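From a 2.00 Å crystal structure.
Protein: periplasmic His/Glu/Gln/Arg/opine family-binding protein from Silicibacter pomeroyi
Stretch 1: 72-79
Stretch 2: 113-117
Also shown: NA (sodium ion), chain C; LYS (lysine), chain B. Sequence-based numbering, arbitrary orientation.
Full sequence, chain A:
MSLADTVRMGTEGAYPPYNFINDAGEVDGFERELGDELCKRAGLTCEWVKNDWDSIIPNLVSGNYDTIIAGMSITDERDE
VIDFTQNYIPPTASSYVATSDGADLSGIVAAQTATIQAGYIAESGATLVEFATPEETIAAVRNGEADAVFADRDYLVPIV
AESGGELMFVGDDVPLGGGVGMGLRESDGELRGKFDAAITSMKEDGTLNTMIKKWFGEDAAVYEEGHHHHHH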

# COMPACT_ATOMS: atom_id res chain seq x y z
N MET A 72 -0.67 3.55 0.89
CA MET A 72 0.04 4.21 2.02
C MET A 72 -0.93 4.34 3.20
O MET A 72 -1.96 4.99 3.06
CB MET A 72 0.51 5.62 1.62
CG MET A 72 1.37 6.39 2.73
SD MET A 72 2.05 7.97 2.20
CE MET A 72 3.51 7.36 1.39
N SER A 73 -0.60 3.72 4.33
CA SER A 73 -1.38 3.85 5.55
C SER A 73 -1.32 5.26 6.10
O SER A 73 -0.25 5.91 6.10
CB SER A 73 -0.85 2.90 6.62
OG SER A 73 -1.13 1.54 6.23
N ILE A 74 -2.46 5.72 6.59
CA ILE A 74 -2.55 7.01 7.27
C ILE A 74 -1.86 6.85 8.63
O ILE A 74 -2.24 5.97 9.38
CB ILE A 74 -4.00 7.40 7.48
CG1 ILE A 74 -4.66 7.71 6.15
CG2 ILE A 74 -4.11 8.69 8.38
CD1 ILE A 74 -6.22 7.57 6.19
N THR A 75 -0.82 7.64 8.94
CA THR A 75 -0.19 7.57 10.26
C THR A 75 0.13 8.97 10.77
O THR A 75 0.27 9.93 9.98
CB THR A 75 1.13 6.80 10.28
OG1 THR A 75 2.13 7.59 9.60
CG2 THR A 75 0.98 5.42 9.60
N ASP A 76 0.30 9.09 12.09
CA ASP A 76 0.58 10.39 12.74
C ASP A 76 1.95 10.86 12.31
O ASP A 76 2.14 12.04 12.09
CB ASP A 76 0.57 10.30 14.28
CG ASP A 76 -0.84 10.13 14.85
OD1 ASP A 76 -1.83 10.42 14.13
OD2 ASP A 76 -0.97 9.69 16.01
N GLU A 77 2.88 9.91 12.18
CA GLU A 77 4.26 10.25 11.76
C GLU A 77 4.29 10.87 10.37
O GLU A 77 5.07 11.81 10.10
CB GLU A 77 5.18 9.00 11.86
CG GLU A 77 6.52 9.17 11.10
CD GLU A 77 7.52 8.05 11.37
OE1 GLU A 77 7.18 7.08 12.10
OE2 GLU A 77 8.64 8.16 10.85
N ARG A 78 3.47 10.34 9.45
CA ARG A 78 3.49 10.88 8.09
C ARG A 78 2.70 12.17 8.05
O ARG A 78 2.96 13.05 7.27
CB ARG A 78 2.94 9.90 7.04
CG ARG A 78 3.92 8.75 6.77
CD ARG A 78 3.20 7.56 6.13
NE ARG A 78 4.14 6.47 5.84
CZ ARG A 78 3.78 5.21 5.66
NH1 ARG A 78 2.51 4.85 5.83
NH2 ARG A 78 4.70 4.29 5.39
N ASP A 79 1.70 12.26 8.90
CA ASP A 79 0.98 13.54 9.07
C ASP A 79 1.88 14.73 9.53
O ASP A 79 1.48 15.91 9.41
CB ASP A 79 -0.25 13.32 9.97
CG ASP A 79 -1.12 14.58 10.13
OD1 ASP A 79 -1.45 15.28 9.11
OD2 ASP A 79 -1.46 14.87 11.30
NA NA C . 0.01 16.87 8.05
N LYS B . 0.48 0.28 4.20
CA LYS B . 1.91 0.13 4.63
C LYS B . 2.54 1.48 4.92
O LYS B . 1.91 2.50 4.62
CB LYS B . 2.72 -0.62 3.55
CG LYS B . 2.91 0.14 2.24
CD LYS B . 3.68 -0.75 1.20
CE LYS B . 3.98 -0.01 -0.15
NZ LYS B . 4.64 -0.99 -1.16
OXT LYS B . 3.70 1.56 5.42
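Stretch 2 113-117: TATIQ

Stretch 2 approaches stretch 1 as a short loop that turns into the first residues of a helix, and the two segments close around the carboxylate of the bound lysine. They come nearest in backbone terms at Ser 73 and Ile 116, whose CA atoms lie 7.8 Å apart, and together they bury a modest 189 Å². Much of what joins them passes through the ligand, as befits a binding protein.

Thr 113 leads in with an extended backbone (phi/psi -57/149°) and makes no contact with stretch 1; its hydroxyl is hydrogen-bonded elsewhere in the structure. At Ala 114 the chain bends sharply, with phi/psi of 58/40°, a left-handed conformation that is uncommon for a residue bearing a CB. Its methyl points sideways, and the working group is the backbone carbonyl: Arg 78 NH2 donates to Ala 114 O at 3.0 Å. This is the one direct hydrogen bond between the stretches. A guanidinium suits the task because its several N-H groups spread around one plane. Arg 78 NH1 also binds Ser 73 O, 3.0 Å away, and reaches the ligand O at 2.7 Å, while Arg 78 NH2 reaches the ligand OXT at 2.9 Å.

Thr 115 returns to an extended conformation (-125/165°) and directs its CB away from stretch 1. It is the N-cap residue, its side chain accepting from a backbone N just past the stretch, a role for which a short hydroxyl side chain is well fitted. Its CA rests 3.6 Å from Arg 78 NH2, near the guanidinium plane. Thr 75 plays the same part in stretch 1, where its OG1 accepts from Arg 78 N at 3.1 Å.

Ile 116 begins the helix (-67/-29°) and supplies the largest share of stretch 2's covered surface, 67 Å². Its CB points toward stretch 1, and the branched side chain spans several neighbours: CD1 lies 3.4 Å from Ser 73 OG, and CG2 lies 3.6 Å from Thr 75 CG2 and 4.0 Å from Arg 78 NH1. The methyl-to-methyl contact with Thr 75 is apolar packing beside a polar site. Meanwhile Ile 116 N donates to the ligand OXT at 2.8 Å, and Ser 73 N donates to the ligand O, also at 2.8 Å, so each stretch offers a backbone amide to the carboxylate.

Gln 117 continues the helix (-68/-46°) without touching stretch 1. Its CB points sideways, but its long side chain extends to the ligand, placing OE1 3.4 Å from the lysine CB.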

# COMPACT_ATOMS: atom_id res chain seq x y z
N THR A 113 11.46 -0.76 3.12
CA THR A 113 11.91 0.49 3.72
C THR A 113 10.77 1.51 3.84
O THR A 113 9.88 1.52 3.01
CB THR A 113 13.03 1.16 2.86
OG1 THR A 113 14.06 0.20 2.63
CG2 THR A 113 13.64 2.27 3.60
N ALA A 114 10.83 2.36 4.86
CA ALA A 114 9.85 3.45 5.03
C ALA A 114 8.39 2.97 5.11
O ALA A 114 7.51 3.61 4.54
CB ALA A 114 10.00 4.55 3.89
N THR A 115 8.15 1.85 5.80
CA THR A 115 6.77 1.38 5.99
C THR A 115 6.45 1.19 7.48
O THR A 115 7.36 1.12 8.32
CB THR A 115 6.52 0.01 5.29
OG1 THR A 115 7.41 -0.97 5.81
CG2 THR A 115 6.65 0.11 3.73
N ILE A 116 5.17 1.05 7.79
CA ILE A 116 4.78 0.80 9.18
C ILE A 116 5.29 -0.57 9.59
O ILE A 116 5.61 -0.79 10.77
CB ILE A 116 3.27 0.96 9.38
CG1 ILE A 116 2.49 -0.05 8.52
CG2 ILE A 116 2.85 2.40 9.02
CD1 ILE A 116 0.99 0.15 8.50
N GLN A 117 5.40 -1.47 8.61
CA GLN A 117 5.89 -2.85 8.89
C GLN A 117 7.34 -2.82 9.28
O GLN A 117 7.74 -3.44 10.28
CB GLN A 117 5.61 -3.81 7.71
CG GLN A 117 4.12 -4.19 7.59
CD GLN A 117 3.32 -3.14 6.81
OE1 GLN A 117 3.90 -2.21 6.26
NE2 GLN A 117 1.98 -3.29 6.78